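Local coordinates for sortase-like protein (PDB 3RE9), which is a class C sortase, a transpeptidase that probably joins pilin subunits covalently during assembly of pili on the surface of Streptococcus suis, at residues A[34-47]-A[57-71]. Numbering follows the deposited sequence.
Sequences YARMLELHEKIGYV and PVYAGTSETVLQKGV
Val58 O receives the N-H groups of two successive residues, Ile44 and Gly45, the mark of a classic beta bulge; it shifts by one residue the register of the antiparallel strands 43-49 and 54-60, the first hairpin of the sortase beta fold. Val58 O takes a firm bond from Ile44 N at 2.7 Å and a weak, longer one from Gly45 N. Beyond the bulge, Val58 N reaches Gly45 O from above the carbonyl plane, while on its other side Ala60 N donates to Glu42 O.

Apolar contacts divide between the two faces of the hairpin. On one, Val58 CG2 lies against Val47 CG1, which in turn meets Val71 CG2; Leu90 of strand 86-91 packs on all three valines. On the other, the Tyr59 ring brings CE2 within 3.7 Å of Lys43 CB, and the aliphatic chain of Lys69 lies over the centre of one of its faces. The extended Lys43 chain carries CE past Pro57 CB, and a water joins Lys43 NZ to Tyr59 OH.

The end of helix 21-39 is tied to the same strand. Ala60 CB meets Met37 CB at 3.8 Å and also touches Tyr34 CE1 and Ile44 CD1. The trans chi1 of Tyr34 (-176°) lays its ring alongside Ala60, and OH is hydrogen-bonded to His73 ND1. Leu38 CD2 sits 3.3 Å from Gly61 CA.

A Schellman motif closes the helix, with His41 at positive phi as its C-prime residue. The His41 ring packs against the start of helix 64-69: CB touches Val66 CG2, CD2 lies 3.0 Å from the OG of N-cap Ser63, and Thr65 CB makes a CH-pi contact over the ring face, 4.1 Å from its centroid and only 9° off the normal.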
loop_
_atom_site.group_PDB
_atom_site.type_symbol
_atom_site.label_atom_id
_atom_site.label_comp_id
_atom_site.label_asym_id
_atom_site.label_seq_id
_atom_site.Cartn_x
_atom_site.Cartn_y
_atom_site.Cartn_z
ATOM N N TYR A 34 10.949 6.794 7.377
ATOM C CA TYR A 34 9.488 6.749 7.211
ATOM C C TYR A 34 8.788 7.868 7.990
ATOM O O TYR A 34 7.882 8.531 7.448
ATOM C CB TYR A 34 8.901 5.354 7.503
ATOM C CG TYR A 34 7.412 5.280 7.238
ATOM C CD1 TYR A 34 6.889 5.598 5.987
ATOM C CD2 TYR A 34 6.519 4.911 8.250
ATOM C CE1 TYR A 34 5.515 5.567 5.753
ATOM C CE2 TYR A 34 5.147 4.859 8.021
ATOM C CZ TYR A 34 4.650 5.191 6.770
ATOM O OH TYR A 34 3.291 5.138 6.545
ATOM N N ALA A 35 9.249 8.111 9.224
ATOM C CA ALA A 35 8.810 9.278 10.014
ATOM C C ALA A 35 8.976 10.647 9.320
ATOM O O ALA A 35 8.116 11.504 9.430
ATOM C CB ALA A 35 9.485 9.279 11.404
ATOM N N ARG A 36 10.098 10.849 8.637
ATOM C CA ARG A 36 10.356 12.047 7.851
ATOM C C ARG A 36 9.395 12.170 6.652
ATOM O O ARG A 36 8.862 13.243 6.383
ATOM C CB ARG A 36 11.802 12.033 7.352
ATOM C CG ARG A 36 12.187 13.274 6.565
ATOM C CD ARG A 36 13.433 13.080 5.701
ATOM N NE ARG A 36 13.227 12.014 4.730
ATOM C CZ ARG A 36 12.523 12.149 3.600
ATOM N NH1 ARG A 36 11.948 13.313 3.284
ATOM N NH2 ARG A 36 12.394 11.114 2.776
ATOM N N MET A 37 9.192 11.078 5.920
ATOM C CA MET A 37 8.162 11.035 4.896
ATOM C C MET A 37 6.784 11.358 5.493
ATOM O O MET A 37 5.986 12.107 4.904
ATOM C CB MET A 37 8.114 9.646 4.276
ATOM C CG MET A 37 9.269 9.290 3.381
ATOM S SD MET A 37 9.088 7.605 2.757
ATOM C CE MET A 37 10.350 6.741 3.655
ATOM N N LEU A 38 6.495 10.774 6.657
ATOM C CA LEU A 38 5.218 11.030 7.329
ATOM C C LEU A 38 5.093 12.512 7.705
ATOM O O LEU A 38 4.050 13.131 7.516
ATOM C CB LEU A 38 5.059 10.154 8.576
ATOM C CG LEU A 38 4.585 8.720 8.444
ATOM C CD1 LEU A 38 4.643 8.036 9.794
ATOM C CD2 LEU A 38 3.177 8.725 7.898
ATOM N N GLU A 39 6.173 13.081 8.215
ATOM C CA GLU A 39 6.141 14.468 8.659
ATOM C C GLU A 39 5.829 15.375 7.468
ATOM O O GLU A 39 5.189 16.416 7.609
ATOM C CB GLU A 39 7.481 14.803 9.310
ATOM C CG GLU A 39 7.646 16.178 9.920
ATOM C CD GLU A 39 9.103 16.377 10.430
ATOM O OE1 GLU A 39 9.921 15.412 10.335
ATOM O OE2 GLU A 39 9.434 17.490 10.918
ATOM N N LEU A 40 6.240 14.959 6.280
ATOM C CA LEU A 40 6.108 15.818 5.108
ATOM C C LEU A 40 5.017 15.441 4.127
ATOM O O LEU A 40 4.980 16.025 3.042
ATOM C CB LEU A 40 7.442 15.895 4.353
ATOM C CG LEU A 40 8.559 16.647 5.057
ATOM C CD1 LEU A 40 9.857 16.027 4.664
ATOM C CD2 LEU A 40 8.502 18.104 4.676
ATOM N N HIS A 41 4.140 14.497 4.490
ATOM C CA HIS A 41 3.100 13.969 3.575
ATOM C C HIS A 41 3.681 13.679 2.202
ATOM O O HIS A 41 3.047 13.970 1.160
ATOM C CB HIS A 41 1.918 14.931 3.440
ATOM C CG HIS A 41 1.477 15.496 4.741
ATOM N ND1 HIS A 41 1.734 16.796 5.109
ATOM C CD2 HIS A 41 0.852 14.921 5.792
ATOM C CE1 HIS A 41 1.271 17.004 6.328
ATOM N NE2 HIS A 41 0.720 15.885 6.758
ATOM N N GLU A 42 4.894 13.128 2.216
ATOM C CA GLU A 42 5.708 13.022 1.026
ATOM C C GLU A 42 5.111 12.106 -0.011
ATOM O O GLU A 42 4.677 11.000 0.310
ATOM C CB GLU A 42 7.110 12.541 1.387
ATOM C CG GLU A 42 8.046 12.479 0.193
ATOM C CD GLU A 42 9.474 12.367 0.594
ATOM O OE1 GLU A 42 10.041 11.268 0.403
ATOM O OE2 GLU A 42 10.012 13.367 1.130
ATOM N N LYS A 43 5.111 12.570 -1.262
ATOM C CA LYS A 43 4.616 11.775 -2.397
ATOM C C LYS A 43 5.517 10.558 -2.659
ATOM O O LYS A 43 6.733 10.684 -2.753
ATOM C CB LYS A 43 4.476 12.656 -3.644
ATOM C CG LYS A 43 3.662 12.039 -4.736
ATOM C CD LYS A 43 3.823 12.809 -6.022
ATOM C CE LYS A 43 3.065 12.121 -7.146
ATOM N NZ LYS A 43 2.503 13.043 -8.168
ATOM N N ILE A 44 4.923 9.377 -2.750
ATOM C CA ILE A 44 5.694 8.167 -3.029
ATOM C C ILE A 44 5.654 7.786 -4.506
ATOM O O ILE A 44 6.670 7.368 -5.073
ATOM C CB ILE A 44 5.237 6.963 -2.181
ATOM C CG1 ILE A 44 5.535 7.181 -0.688
ATOM C CG2 ILE A 44 5.929 5.678 -2.690
ATOM C CD1 ILE A 44 4.870 6.132 0.222
ATOM N N GLY A 45 4.485 7.928 -5.128
ATOM C CA GLY A 45 4.309 7.599 -6.558
ATOM C C GLY A 45 2.846 7.588 -6.975
ATOM O O GLY A 45 2.087 8.510 -6.669
ATOM N N TYR A 46 2.447 6.523 -7.665
ATOM C CA TYR A 46 1.082 6.384 -8.178
ATOM C C TYR A 46 0.565 4.947 -8.014
ATOM O O TYR A 46 1.327 3.991 -8.096
ATOM C CB TYR A 46 1.012 6.823 -9.655
ATOM C CG TYR A 46 1.268 8.308 -9.883
ATOM C CD1 TYR A 46 2.560 8.794 -10.080
ATOM C CD2 TYR A 46 0.215 9.223 -9.899
ATOM C CE1 TYR A 46 2.796 10.160 -10.278
ATOM C CE2 TYR A 46 0.427 10.583 -10.084
ATOM C CZ TYR A 46 1.710 11.041 -10.284
ATOM O OH TYR A 46 1.924 12.390 -10.469
ATOM N N VAL A 47 -0.729 4.806 -7.756
ATOM C CA VAL A 47 -1.401 3.541 -7.999
ATOM C C VAL A 47 -2.341 3.704 -9.199
ATOM O O VAL A 47 -3.063 4.694 -9.318
ATOM C CB VAL A 47 -2.096 2.955 -6.706
ATOM C CG1 VAL A 47 -3.182 3.898 -6.163
ATOM C CG2 VAL A 47 -2.596 1.507 -6.921
ATOM N N PRO A 57 -2.154 9.775 -7.216
ATOM C CA PRO A 57 -0.914 9.962 -6.450
ATOM C C PRO A 57 -0.977 9.319 -5.059
ATOM O O PRO A 57 -1.961 9.481 -4.331
ATOM C CB PRO A 57 -0.792 11.493 -6.324
ATOM C CG PRO A 57 -2.219 12.025 -6.538
ATOM C CD PRO A 57 -2.887 11.044 -7.438
ATOM N N VAL A 58 0.083 8.611 -4.693
ATOM C CA VAL A 58 0.188 7.957 -3.393
ATOM C C VAL A 58 1.138 8.733 -2.489
ATOM O O VAL A 58 2.244 9.092 -2.914
ATOM C CB VAL A 58 0.679 6.484 -3.570
ATOM C CG1 VAL A 58 0.764 5.750 -2.228
ATOM C CG2 VAL A 58 -0.217 5.769 -4.510
ATOM N N TYR A 59 0.721 8.982 -1.250
ATOM C CA TYR A 59 1.511 9.793 -0.304
ATOM C C TYR A 59 1.770 9.014 0.973
ATOM O O TYR A 59 1.037 8.088 1.281
ATOM C CB TYR A 59 0.789 11.115 0.032
ATOM C CG TYR A 59 0.482 11.990 -1.154
ATOM C CD1 TYR A 59 -0.711 11.835 -1.851
ATOM C CD2 TYR A 59 1.379 12.971 -1.576
ATOM C CE1 TYR A 59 -1.010 12.609 -2.962
ATOM C CE2 TYR A 59 1.093 13.780 -2.694
ATOM C CZ TYR A 59 -0.110 13.588 -3.381
ATOM O OH TYR A 59 -0.433 14.365 -4.484
ATOM N N ALA A 60 2.797 9.376 1.727
ATOM C CA ALA A 60 3.100 8.639 2.950
ATOM C C ALA A 60 2.115 9.040 4.028
ATOM O O ALA A 60 1.837 10.242 4.203
ATOM C CB ALA A 60 4.532 8.886 3.404
ATOM N N GLY A 61 1.572 8.030 4.726
ATOM C CA GLY A 61 0.619 8.219 5.826
ATOM C C GLY A 61 -0.833 8.373 5.413
ATOM O O GLY A 61 -1.160 8.518 4.234
ATOM N N THR A 62 -1.710 8.322 6.403
ATOM C CA THR A 62 -3.146 8.437 6.193
ATOM C C THR A 62 -3.694 9.695 6.885
ATOM O O THR A 62 -4.811 9.714 7.390
ATOM C CB THR A 62 -3.883 7.199 6.710
ATOM O OG1 THR A 62 -3.547 6.995 8.084
ATOM C CG2 THR A 62 -3.507 5.974 5.914
ATOM N N SER A 63 -2.901 10.758 6.903
ATOM C CA SER A 63 -3.405 12.039 7.390
ATOM C C SER A 63 -4.525 12.570 6.498
ATOM O O SER A 63 -4.648 12.169 5.343
ATOM C CB SER A 63 -2.261 13.054 7.515
ATOM O OG SER A 63 -1.773 13.443 6.250
ATOM N N GLU A 64 -5.346 13.476 7.014
ATOM C CA GLU A 64 -6.419 14.010 6.183
ATOM C C GLU A 64 -5.943 14.919 5.048
ATOM O O GLU A 64 -6.638 15.049 4.031
ATOM C CB GLU A 64 -7.539 14.643 7.008
ATOM C CG GLU A 64 -8.900 14.618 6.278
ATOM C CD GLU A 64 -9.417 13.204 5.893
ATOM O OE1 GLU A 64 -9.338 12.240 6.710
ATOM O OE2 GLU A 64 -9.948 13.080 4.763
ATOM N N THR A 65 -4.751 15.502 5.206
ATOM C CA THR A 65 -4.061 16.216 4.115
ATOM C C THR A 65 -3.914 15.284 2.937
ATOM O O THR A 65 -4.228 15.651 1.805
ATOM C CB THR A 65 -2.634 16.686 4.501
ATOM O OG1 THR A 65 -2.670 17.379 5.750
ATOM C CG2 THR A 65 -2.083 17.627 3.464
ATOM N N VAL A 66 -3.432 14.081 3.213
ATOM C CA VAL A 66 -3.224 13.080 2.194
ATOM C C VAL A 66 -4.539 12.570 1.636
ATOM O O VAL A 66 -4.731 12.541 0.406
ATOM C CB VAL A 66 -2.345 11.935 2.744
ATOM C CG1 VAL A 66 -2.520 10.666 1.954
ATOM C CG2 VAL A 66 -0.873 12.386 2.768
ATOM N N LEU A 67 -5.463 12.206 2.534
ATOM C CA LEU A 67 -6.681 11.513 2.141
ATOM C C LEU A 67 -7.681 12.412 1.413
ATOM O O LEU A 67 -8.584 11.909 0.714
ATOM C CB LEU A 67 -7.309 10.779 3.343
ATOM C CG LEU A 67 -6.505 9.642 3.999
ATOM C CD1 LEU A 67 -7.353 8.867 4.961
ATOM C CD2 LEU A 67 -5.909 8.671 2.986
ATOM N N GLN A 68 -7.516 13.731 1.575
ATOM C CA GLN A 68 -8.303 14.731 0.831
ATOM C C GLN A 68 -7.851 14.921 -0.628
ATOM O O GLN A 68 -8.672 15.253 -1.484
ATOM C CB GLN A 68 -8.314 16.087 1.554
ATOM C CG GLN A 68 -9.169 16.118 2.831
ATOM C CD GLN A 68 -10.620 15.774 2.552
ATOM O OE1 GLN A 68 -11.202 16.267 1.577
ATOM N NE2 GLN A 68 -11.210 14.901 3.384
ATOM N N LYS A 69 -6.572 14.687 -0.917
ATOM C CA LYS A 69 -6.031 14.910 -2.258
ATOM C C LYS A 69 -5.560 13.653 -3.006
ATOM O O LYS A 69 -5.188 13.744 -4.173
ATOM C CB LYS A 69 -4.875 15.905 -2.197
ATOM C CG LYS A 69 -3.763 15.430 -1.300
ATOM C CD LYS A 69 -2.551 16.280 -1.402
ATOM C CE LYS A 69 -1.419 15.595 -0.699
ATOM N NZ LYS A 69 -0.315 16.561 -0.499
ATOM N N GLY A 70 -5.545 12.490 -2.362
ATOM C CA GLY A 70 -5.095 11.281 -3.059
ATOM C C GLY A 70 -5.162 10.015 -2.236
ATOM O O GLY A 70 -6.051 9.862 -1.376
ATOM N N VAL A 71 -4.212 9.114 -2.503
ATOM C CA VAL A 71 -4.103 7.822 -1.805
ATOM C C VAL A 71 -3.035 7.873 -0.697
ATOM O O VAL A 71 -1.971 8.478 -0.871
ATOM C CB VAL A 71 -3.792 6.666 -2.814
ATOM C CG1 VAL A 71 -3.625 5.342 -2.118
ATOM C CG2 VAL A 71 -4.904 6.586 -3.886
HETATM O O HOH W 1 1.626 15.047 -6.638
#